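Local coordinates for protein stn1 (Schizosaccharomyces pombe, PDB 3KF6) that is required for telomere maintenance, partners Ten1 in an Rpa2-Rpa3-like complex and binds single-stranded telomeric DNA, at residues D60-E63 and G64-V67; D128-D131 and E132-A135; R141-K144 and N145-I149. One frame throughout, in Å; residues are numbered along the deposited sequence.

Interaction 1: D60-E63 and G64-V67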
ATOM      1  N   ASP A  60       4.511   5.067  14.674  1.00 28.84           N
ATOM      2  CA  ASP A  60       4.478   6.059  15.737  1.00 29.69           C
ATOM      3  C   ASP A  60       4.140   5.373  17.046  1.00 30.35           C
ATOM      4  O   ASP A  60       3.262   4.516  17.101  1.00 27.58           O
ATOM      5  CB  ASP A  60       3.435   7.133  15.434  1.00 30.36           C
ATOM      6  CG  ASP A  60       3.848   8.034  14.289  1.00 33.89           C
ATOM      7  OD1 ASP A  60       4.761   8.865  14.481  1.00 34.06           O
ATOM      8  OD2 ASP A  60       3.265   7.908  13.192  1.00 31.96           O
ATOM      9  N   ILE A  61       4.848   5.746  18.103  1.00 31.99           N
ATOM     10  CA  ILE A  61       4.605   5.150  19.403  1.00 35.34           C
ATOM     11  C   ILE A  61       3.843   6.132  20.279  1.00 35.63           C
ATOM     12  O   ILE A  61       4.193   7.308  20.359  1.00 35.19           O
ATOM     13  CB  ILE A  61       5.931   4.763  20.107  1.00 36.62           C
ATOM     14  CG1 ILE A  61       6.643   3.655  19.324  1.00 38.45           C
ATOM     15  CG2 ILE A  61       5.648   4.279  21.520  1.00 36.66           C
ATOM     16  CD1 ILE A  61       7.189   4.081  17.976  1.00 41.36           C
ATOM     17  N   TYR A  62       2.782   5.646  20.909  1.00 36.29           N
ATOM     18  CA  TYR A  62       1.971   6.467  21.792  1.00 38.15           C
ATOM     19  C   TYR A  62       1.902   5.783  23.144  1.00 39.44           C
ATOM     20  O   TYR A  62       2.455   4.699  23.336  1.00 39.22           O
ATOM     21  CB  TYR A  62       0.551   6.634  21.247  1.00 39.53           C
ATOM     22  CG  TYR A  62       0.431   7.533  20.040  1.00 40.97           C
ATOM     23  CD1 TYR A  62       0.942   7.147  18.802  1.00 41.59           C
ATOM     24  CD2 TYR A  62      -0.206   8.770  20.134  1.00 41.73           C
ATOM     25  CE1 TYR A  62       0.819   7.972  17.684  1.00 42.43           C
ATOM     26  CE2 TYR A  62      -0.335   9.601  19.024  1.00 42.33           C
ATOM     27  CZ  TYR A  62       0.177   9.197  17.802  1.00 42.63           C
ATOM     28  OH  TYR A  62       0.039  10.011  16.702  1.00 43.06           O
ATOM     29  N   GLU A  63       1.212   6.419  24.081  1.00 40.85           N
ATOM     30  CA  GLU A  63       1.066   5.862  25.412  1.00 41.07           C
ATOM     31  C   GLU A  63      -0.004   4.775  25.378  1.00 39.75           C
ATOM     32  O   GLU A  63      -1.193   5.063  25.237  1.00 40.41           O
ATOM     33  CB  GLU A  63       0.675   6.970  26.390  1.00 43.33           C
ATOM     34  CG  GLU A  63       1.075   6.711  27.829  1.00 46.83           C
ATOM     35  CD  GLU A  63       0.798   7.906  28.721  1.00 49.41           C
ATOM     36  OE1 GLU A  63       1.768   8.546  29.178  1.00 50.47           O
ATOM     37  OE2 GLU A  63      -0.393   8.207  28.956  1.00 50.73           O
ATOM     38  N   GLY A  64       0.430   3.524  25.483  1.00 38.30           N
ATOM     39  CA  GLY A  64      -0.502   2.411  25.476  1.00 37.01           C
ATOM     40  C   GLY A  64      -0.905   1.917  24.098  1.00 35.45           C
ATOM     41  O   GLY A  64      -1.794   1.073  23.979  1.00 35.45           O
ATOM     42  N   LYS A  65      -0.266   2.428  23.052  1.00 34.43           N
ATOM     43  CA  LYS A  65      -0.615   1.988  21.708  1.00 32.96           C
ATOM     44  C   LYS A  65       0.455   2.295  20.671  1.00 31.11           C
ATOM     45  O   LYS A  65       1.171   3.290  20.773  1.00 30.73           O
ATOM     46  CB  LYS A  65      -1.934   2.630  21.271  1.00 34.33           C
ATOM     47  CG  LYS A  65      -1.836   4.127  21.018  1.00 35.73           C
ATOM     48  CD  LYS A  65      -3.179   4.732  20.646  1.00 39.52           C
ATOM     49  CE  LYS A  65      -3.042   6.222  20.359  1.00 40.81           C
ATOM     50  NZ  LYS A  65      -4.360   6.867  20.091  1.00 42.94           N
ATOM     51  N   HIS A  66       0.562   1.419  19.680  1.00 29.98           N
ATOM     52  CA  HIS A  66       1.509   1.601  18.589  1.00 28.72           C
ATOM     53  C   HIS A  66       0.649   1.828  17.356  1.00 27.55           C
ATOM     54  O   HIS A  66      -0.377   1.168  17.184  1.00 25.40           O
ATOM     55  CB  HIS A  66       2.379   0.357  18.401  1.00 31.28           C
ATOM     56  CG  HIS A  66       3.146  -0.034  19.625  1.00 34.29           C
ATOM     57  ND1 HIS A  66       3.801   0.885  20.417  1.00 35.41           N
ATOM     58  CD2 HIS A  66       3.384  -1.245  20.178  1.00 34.61           C
ATOM     59  CE1 HIS A  66       4.409   0.255  21.407  1.00 36.77           C
ATOM     60  NE2 HIS A  66       4.173  -1.040  21.283  1.00 36.63           N
ATOM     61  N   VAL A  67       1.054   2.765  16.507  1.00 24.53           N
ATOM     62  CA  VAL A  67       0.278   3.072  15.309  1.00 22.35           C
ATOM     63  C   VAL A  67       1.098   2.921  14.036  1.00 21.10           C
ATOM     64  O   VAL A  67       2.152   3.540  13.886  1.00 21.24           O
ATOM     65  CB  VAL A  67      -0.276   4.518  15.361  1.00 22.27           C
ATOM     66  CG1 VAL A  67      -1.129   4.800  14.129  1.00 22.68           C
ATOM     67  CG2 VAL A  67      -1.097   4.716  16.627  1.00 24.32           C
TER
HETATM   68  O   HOH W   1       2.133   5.800  12.085  1.00 22.03           O

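Interaction 2: D128-D131 and E132-A135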
ATOM      1  N   ASP A 128       5.544 -12.601   0.519  1.00 23.92           N
ATOM      2  CA  ASP A 128       5.503 -13.161  -0.826  1.00 25.84           C
ATOM      3  C   ASP A 128       5.081 -11.991  -1.712  1.00 26.40           C
ATOM      4  O   ASP A 128       3.993 -11.448  -1.543  1.00 23.94           O
ATOM      5  CB  ASP A 128       4.456 -14.273  -0.913  1.00 28.52           C
ATOM      6  CG  ASP A 128       4.398 -14.922  -2.286  1.00 33.12           C
ATOM      7  OD1 ASP A 128       4.595 -14.217  -3.298  1.00 33.86           O
ATOM      8  OD2 ASP A 128       4.135 -16.141  -2.352  1.00 35.72           O
ATOM      9  N   PRO A 129       5.941 -11.580  -2.658  1.00 26.48           N
ATOM     10  CA  PRO A 129       5.624 -10.461  -3.554  1.00 27.42           C
ATOM     11  C   PRO A 129       4.301 -10.592  -4.311  1.00 27.76           C
ATOM     12  O   PRO A 129       3.756  -9.597  -4.786  1.00 30.40           O
ATOM     13  CB  PRO A 129       6.824 -10.426  -4.495  1.00 28.58           C
ATOM     14  CG  PRO A 129       7.950 -10.872  -3.592  1.00 29.78           C
ATOM     15  CD  PRO A 129       7.320 -12.051  -2.881  1.00 28.58           C
ATOM     16  N   ASN A 130       3.791 -11.812  -4.423  1.00 24.51           N
ATOM     17  CA  ASN A 130       2.537 -12.045  -5.129  1.00 24.46           C
ATOM     18  C   ASN A 130       1.303 -11.812  -4.268  1.00 24.26           C
ATOM     19  O   ASN A 130       0.199 -11.659  -4.790  1.00 22.00           O
ATOM     20  CB  ASN A 130       2.513 -13.466  -5.688  1.00 24.41           C
ATOM     21  CG  ASN A 130       3.463 -13.643  -6.848  1.00 25.83           C
ATOM     22  OD1 ASN A 130       3.295 -13.023  -7.898  1.00 23.00           O
ATOM     23  ND2 ASN A 130       4.475 -14.487  -6.664  1.00 27.47           N
ATOM     24  N   ASP A 131       1.485 -11.776  -2.951  1.00 23.19           N
ATOM     25  CA  ASP A 131       0.355 -11.568  -2.047  1.00 25.42           C
ATOM     26  C   ASP A 131      -0.341 -10.234  -2.266  1.00 22.62           C
ATOM     27  O   ASP A 131      -1.561 -10.136  -2.120  1.00 21.69           O
ATOM     28  CB  ASP A 131       0.799 -11.635  -0.584  1.00 28.07           C
ATOM     29  CG  ASP A 131       1.380 -12.974  -0.207  1.00 32.57           C
ATOM     30  OD1 ASP A 131       0.834 -14.013  -0.640  1.00 32.11           O
ATOM     31  OD2 ASP A 131       2.379 -12.985   0.541  1.00 36.86           O
ATOM     32  N   GLU A 132       0.420  -9.198  -2.600  1.00 21.41           N
ATOM     33  CA  GLU A 132      -0.197  -7.894  -2.795  1.00 21.02           C
ATOM     34  C   GLU A 132      -1.121  -7.767  -3.995  1.00 18.61           C
ATOM     35  O   GLU A 132      -2.223  -7.241  -3.856  1.00 17.30           O
ATOM     36  CB  GLU A 132       0.851  -6.784  -2.848  1.00 24.56           C
ATOM     37  CG  GLU A 132       0.861  -5.940  -1.594  1.00 23.38           C
ATOM     38  CD  GLU A 132       1.684  -4.684  -1.737  1.00 22.68           C
ATOM     39  OE1 GLU A 132       2.862  -4.788  -2.127  1.00 24.05           O
ATOM     40  OE2 GLU A 132       1.153  -3.593  -1.450  1.00 20.35           O
ATOM     41  N   TRP A 133      -0.707  -8.226  -5.175  1.00 17.61           N
ATOM     42  CA  TRP A 133      -1.622  -8.096  -6.297  1.00 14.94           C
ATOM     43  C   TRP A 133      -2.854  -8.968  -6.097  1.00 16.38           C
ATOM     44  O   TRP A 133      -3.932  -8.623  -6.573  1.00 16.53           O
ATOM     45  CB  TRP A 133      -0.948  -8.382  -7.660  1.00 16.25           C
ATOM     46  CG  TRP A 133      -0.425  -9.766  -7.883  1.00 16.24           C
ATOM     47  CD1 TRP A 133       0.881 -10.157  -7.839  1.00 18.17           C
ATOM     48  CD2 TRP A 133      -1.184 -10.932  -8.239  1.00 17.62           C
ATOM     49  NE1 TRP A 133       0.987 -11.491  -8.149  1.00 18.78           N
ATOM     50  CE2 TRP A 133      -0.264 -11.993  -8.398  1.00 19.44           C
ATOM     51  CE3 TRP A 133      -2.551 -11.182  -8.439  1.00 17.95           C
ATOM     52  CZ2 TRP A 133      -0.663 -13.290  -8.747  1.00 18.99           C
ATOM     53  CZ3 TRP A 133      -2.952 -12.474  -8.789  1.00 20.00           C
ATOM     54  CH2 TRP A 133      -2.006 -13.512  -8.940  1.00 18.75           C
ATOM     55  N   LYS A 134      -2.708 -10.084  -5.384  1.00 15.44           N
ATOM     56  CA  LYS A 134      -3.853 -10.947  -5.114  1.00 17.10           C
ATOM     57  C   LYS A 134      -4.821 -10.178  -4.207  1.00 17.16           C
ATOM     58  O   LYS A 134      -6.037 -10.292  -4.342  1.00 19.28           O
ATOM     59  CB  LYS A 134      -3.408 -12.244  -4.426  1.00 18.08           C
ATOM     60  CG  LYS A 134      -2.680 -13.210  -5.350  1.00 20.18           C
ATOM     61  CD  LYS A 134      -2.220 -14.460  -4.612  1.00 23.22           C
ATOM     62  CE  LYS A 134      -1.595 -15.466  -5.564  1.00 26.23           C
ATOM     63  NZ  LYS A 134      -1.179 -16.698  -4.843  1.00 29.69           N
ATOM     64  N   ALA A 135      -4.272  -9.386  -3.289  1.00 17.26           N
ATOM     65  CA  ALA A 135      -5.096  -8.591  -2.380  1.00 17.39           C
ATOM     66  C   ALA A 135      -5.835  -7.511  -3.167  1.00 17.14           C
ATOM     67  O   ALA A 135      -6.993  -7.197  -2.873  1.00 15.75           O
ATOM     68  CB  ALA A 135      -4.227  -7.955  -1.302  1.00 15.46           C
TER
HETATM   69  O   HOH W   2       2.257  -7.680  -5.782  1.00 27.23           O
HETATM   70  O   HOH W   3       0.902 -15.371  -3.078  1.00 33.57           O

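Interaction 3: R141-K144 and N145-I149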
ATOM      1  N   ARG A 141     -12.747  -7.051  -7.060  1.00 20.79           N
ATOM      2  CA  ARG A 141     -13.868  -7.953  -7.298  1.00 22.92           C
ATOM      3  C   ARG A 141     -14.960  -7.716  -6.255  1.00 23.20           C
ATOM      4  O   ARG A 141     -16.145  -7.660  -6.585  1.00 22.29           O
ATOM      5  CB  ARG A 141     -13.400  -9.410  -7.242  1.00 27.16           C
ATOM      6  CG  ARG A 141     -14.478 -10.414  -7.632  1.00 33.65           C
ATOM      7  CD  ARG A 141     -13.969 -11.846  -7.560  1.00 38.16           C
ATOM      8  NE  ARG A 141     -14.977 -12.798  -8.018  1.00 44.24           N
ATOM      9  CZ  ARG A 141     -14.818 -14.118  -8.019  1.00 46.09           C
ATOM     10  NH1 ARG A 141     -13.685 -14.654  -7.586  1.00 47.71           N
ATOM     11  NH2 ARG A 141     -15.793 -14.903  -8.460  1.00 47.61           N
ATOM     12  N   TYR A 142     -14.553  -7.574  -4.997  1.00 21.40           N
ATOM     13  CA  TYR A 142     -15.499  -7.345  -3.912  1.00 21.56           C
ATOM     14  C   TYR A 142     -16.256  -6.037  -4.119  1.00 20.89           C
ATOM     15  O   TYR A 142     -17.482  -5.990  -3.991  1.00 21.41           O
ATOM     16  CB  TYR A 142     -14.757  -7.316  -2.573  1.00 21.76           C
ATOM     17  CG  TYR A 142     -15.661  -7.372  -1.363  1.00 22.91           C
ATOM     18  CD1 TYR A 142     -15.906  -6.236  -0.598  1.00 23.64           C
ATOM     19  CD2 TYR A 142     -16.269  -8.568  -0.983  1.00 23.74           C
ATOM     20  CE1 TYR A 142     -16.738  -6.287   0.523  1.00 24.86           C
ATOM     21  CE2 TYR A 142     -17.100  -8.629   0.131  1.00 26.14           C
ATOM     22  CZ  TYR A 142     -17.328  -7.486   0.878  1.00 25.41           C
ATOM     23  OH  TYR A 142     -18.146  -7.552   1.980  1.00 29.67           O
ATOM     24  N   LYS A 143     -15.528  -4.973  -4.444  1.00 20.40           N
ATOM     25  CA  LYS A 143     -16.154  -3.674  -4.662  1.00 20.46           C
ATOM     26  C   LYS A 143     -17.129  -3.706  -5.837  1.00 21.86           C
ATOM     27  O   LYS A 143     -18.199  -3.104  -5.781  1.00 22.96           O
ATOM     28  CB  LYS A 143     -15.092  -2.600  -4.909  1.00 20.30           C
ATOM     29  CG  LYS A 143     -15.668  -1.203  -5.099  1.00 20.99           C
ATOM     30  CD  LYS A 143     -14.562  -0.159  -5.085  1.00 23.86           C
ATOM     31  CE  LYS A 143     -15.118   1.258  -5.045  1.00 25.37           C
ATOM     32  NZ  LYS A 143     -14.021   2.266  -5.022  1.00 26.61           N
ATOM     33  N   LYS A 144     -16.757  -4.403  -6.906  1.00 22.27           N
ATOM     34  CA  LYS A 144     -17.630  -4.479  -8.073  1.00 24.46           C
ATOM     35  C   LYS A 144     -18.931  -5.197  -7.734  1.00 24.55           C
ATOM     36  O   LYS A 144     -20.011  -4.752  -8.130  1.00 25.13           O
ATOM     37  CB  LYS A 144     -16.913  -5.173  -9.229  1.00 24.60           C
ATOM     38  CG  LYS A 144     -15.842  -4.299  -9.861  1.00 30.36           C
ATOM     39  CD  LYS A 144     -15.035  -5.042 -10.915  1.00 32.98           C
ATOM     40  CE  LYS A 144     -13.970  -4.129 -11.509  1.00 35.76           C
ATOM     41  NZ  LYS A 144     -13.021  -4.864 -12.386  1.00 36.34           N
ATOM     42  N   ASN A 145     -18.834  -6.291  -6.988  1.00 25.00           N
ATOM     43  CA  ASN A 145     -20.028  -7.036  -6.609  1.00 27.13           C
ATOM     44  C   ASN A 145     -20.933  -6.233  -5.680  1.00 27.74           C
ATOM     45  O   ASN A 145     -22.151  -6.205  -5.868  1.00 26.91           O
ATOM     46  CB  ASN A 145     -19.650  -8.367  -5.956  1.00 30.13           C
ATOM     47  CG  ASN A 145     -19.214  -9.404  -6.973  1.00 32.81           C
ATOM     48  OD1 ASN A 145     -19.812  -9.523  -8.043  1.00 38.54           O
ATOM     49  ND2 ASN A 145     -18.180 -10.167  -6.642  1.00 33.87           N
ATOM     50  N   LEU A 146     -20.355  -5.577  -4.678  1.00 27.57           N
ATOM     51  CA  LEU A 146     -21.176  -4.787  -3.768  1.00 28.66           C
ATOM     52  C   LEU A 146     -21.854  -3.636  -4.504  1.00 29.45           C
ATOM     53  O   LEU A 146     -22.997  -3.290  -4.204  1.00 29.85           O
ATOM     54  CB  LEU A 146     -20.345  -4.240  -2.604  1.00 29.79           C
ATOM     55  CG  LEU A 146     -19.930  -5.227  -1.510  1.00 31.78           C
ATOM     56  CD1 LEU A 146     -19.379  -4.446  -0.318  1.00 33.34           C
ATOM     57  CD2 LEU A 146     -21.126  -6.056  -1.068  1.00 33.40           C
ATOM     58  N   THR A 147     -21.155  -3.049  -5.471  1.00 28.97           N
ATOM     59  CA  THR A 147     -21.709  -1.941  -6.246  1.00 29.85           C
ATOM     60  C   THR A 147     -22.939  -2.396  -7.035  1.00 30.77           C
ATOM     61  O   THR A 147     -23.941  -1.683  -7.090  1.00 29.75           O
ATOM     62  CB  THR A 147     -20.667  -1.372  -7.235  1.00 29.98           C
ATOM     63  OG1 THR A 147     -19.523  -0.902  -6.514  1.00 29.88           O
ATOM     64  CG2 THR A 147     -21.262  -0.216  -8.028  1.00 29.53           C
ATOM     65  N   LYS A 148     -22.857  -3.578  -7.640  1.00 31.95           N
ATOM     66  CA  LYS A 148     -23.967  -4.122  -8.417  1.00 34.07           C
ATOM     67  C   LYS A 148     -25.171  -4.390  -7.522  1.00 33.87           C
ATOM     68  O   LYS A 148     -26.305  -4.058  -7.871  1.00 32.77           O
ATOM     69  CB  LYS A 148     -23.542  -5.415  -9.127  1.00 36.90           C
ATOM     70  CG  LYS A 148     -22.424  -5.236 -10.139  1.00 40.59           C
ATOM     71  CD  LYS A 148     -22.134  -6.531 -10.879  1.00 45.14           C
ATOM     72  CE  LYS A 148     -21.058  -6.323 -11.930  1.00 45.48           C
ATOM     73  NZ  LYS A 148     -20.811  -7.552 -12.730  1.00 46.06           N
ATOM     74  N   ILE A 149     -24.913  -5.000  -6.371  1.00 32.89           N
ATOM     75  CA  ILE A 149     -25.971  -5.311  -5.418  1.00 32.66           C
ATOM     76  C   ILE A 149     -26.651  -4.028  -4.964  1.00 33.88           C
ATOM     77  O   ILE A 149     -27.877  -3.941  -4.925  1.00 33.32           O
ATOM     78  CB  ILE A 149     -25.412  -6.033  -4.177  1.00 31.30           C
ATOM     79  CG1 ILE A 149     -24.811  -7.376  -4.589  1.00 31.65           C
ATOM     80  CG2 ILE A 149     -26.515  -6.233  -3.146  1.00 33.06           C
ATOM     81  CD1 ILE A 149     -24.095  -8.092  -3.465  1.00 30.12           C
TER

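Interaction 1: D60-E63 and G64-V67
The Tyr62 ring meets Lys65 and Val67 obliquely, while the carbonyl oxygen Asp60 O lies in its plane at the rim. The imidazole of His66 is met at its edge by the Ile61 methyl, Ile61 CG2 standing 4.0 Å from His66 ND1; the two side chains lie alongside each other and point the same way. All belong to a beta hairpin of the OB fold, where strand 49-62 turns back into strand 65-71 at its exposed tip. Asp60, Tyr62, Lys65 and Val67 occupy one face of the ribbon, Ile61 and His66 the other. On the first face Val67 CG2 packs 3.8 Å from Tyr62 CD1. Lys65 CG stands between its backbone N and carbonyl carbon (chi1 70°), and from there the extended chain runs past the tyrosine, Lys65 CE lying 3.7 Å from Tyr62 CG. Lys65 NZ, 5.0 Å from the Tyr62 ring centroid, can add at most a weak cation-pi attraction. Arg79 of the neighbouring strand 77-83 also touches Tyr62 and Val67. A type II turn from Tyr62 to Lys65 reverses the chain; with phi at 85°, Gly64 takes a backbone shape in which a CB would collide with the carbonyl before it. Asp60 and Val67 form an antiparallel hydrogen-bonded pair, with both N-H...O angles 168°. A water extends this end of the pairing, bridging Asp60 OD2 (2.6 Å) and Val67 O (2.9 Å).

Interaction 2: D128-D131 and E132-A135
Asn130 and Trp133 carry the polar side-chain link of this first helical turn: Trp133 NE1 donates to Asn130 OD1 at 2.8 Å, nearly straight at 168°. The bond uses a lone pair in the amide plane and leaves within the indole plane; amide and ring planes are nearly perpendicular, 84° apart. Trp133 CG sits between its backbone N and carbonyl carbon (chi1 64°), which swings the indole back over the turn. Asn130 also pairs with ten1, its OD1 accepting from Asn90 N and its ND2 donating to Gly88 O of that chain. With an alanine at Trp133, Asn130 OD1 would lose its indole donor, and the amide that faces ten1 would probably be held less firmly. In packing, Asn130 O lies over one face of the indole, 3.4 Å above its plane and toward the rim, with Lys134 CG on the same face. Water links Asp131 OD1 to Lys134 NZ. Along the backbone, Ala135 N donates to Asp131 O at 3.0 Å, while Lys134 N reaches Asn130 O only weakly. Ahead of the helix, Asp128 OD1 accepts from Asn130 N at 2.8 Å; with a weak, less certain return bond from Asp128 N to Asp131 OD2, this makes the capping box typical of a helix N-terminus.

Interaction 3: R141-K144 and N145-I149
Side chains one turn apart meet here along the middle and later part of the C-terminal helix 130-153, at Tyr142 with Leu146, Lys143 with Thr147 and Arg141 with Asn145. The contact is local, on a partly solvent-facing stretch of helix, and apolar packing combines with backbone bonding. Leu146 CG lies over one face of the Tyr142 ring, toward its rim and 4.3 Å from its centroid in a CH-pi contact, and Leu146 CD1 comes to 3.3 Å from Tyr142 CE1. The tyrosine reaches this position because its CG stands anti to the backbone N (chi1 -168°), while the leucine turns its CG beside its own N. Tyr142 OH is bonded to Asn19, and Leu146 continues onto Trp42 and Phe45, so this side of the helix rests on the N-terminal part of the chain. Thr147 folds its hydroxyl back on the preceding turn, OG1 donating to Lys143 O at 2.7 Å, which holds the hydroxyl's rotation. Thr147 N donates to the same oxygen at 3.0 Å, so two bonds grip Lys143 O, from opposite faces of the carbonyl plane. The Lys143 amine is held by salt bridges to Asp25 and to the C-terminal carboxylate of ten1 at Asp105. Farther round, Asn145 ND2 lies alongside the Arg141 chain, 3.8 Å from Arg141 CG, with amide and guanidinium planes inclined by 49°. Along the backbone, Leu146 N donates to Tyr142 O at 3.0 Å and Lys148 N to Lys144 O at 3.1 Å. These i to i+4 bonds are those of an alpha helix, the threonine hydroxyl being a common addition; this C-terminal helix follows the OB barrel and meets the partner subunit, consistent with an Rpa2-Rpa3-like assembly.

Overall arrangement
Along the chain, interaction 1 comes first, at the hairpin of strands 49-62 and 65-71 in the OB barrel; interactions 2 and 3 follow on the single helix 130-153. The centres of interactions 2 and 3 are 21 Å apart and their nearest atoms about 7 Å, without touching. Interaction 1, the hairpin tip, is more remote: its nearest atoms are about 17 Å from interaction 2 and about 23 Å from interaction 3, which lies across the centre of the chain. Strand 49-62 nevertheless meets the helix at Val53, against which Glu132 and Ala135 pack. Both helix contacts reach ten1, consistent with a role for this helix in joining the two subunits.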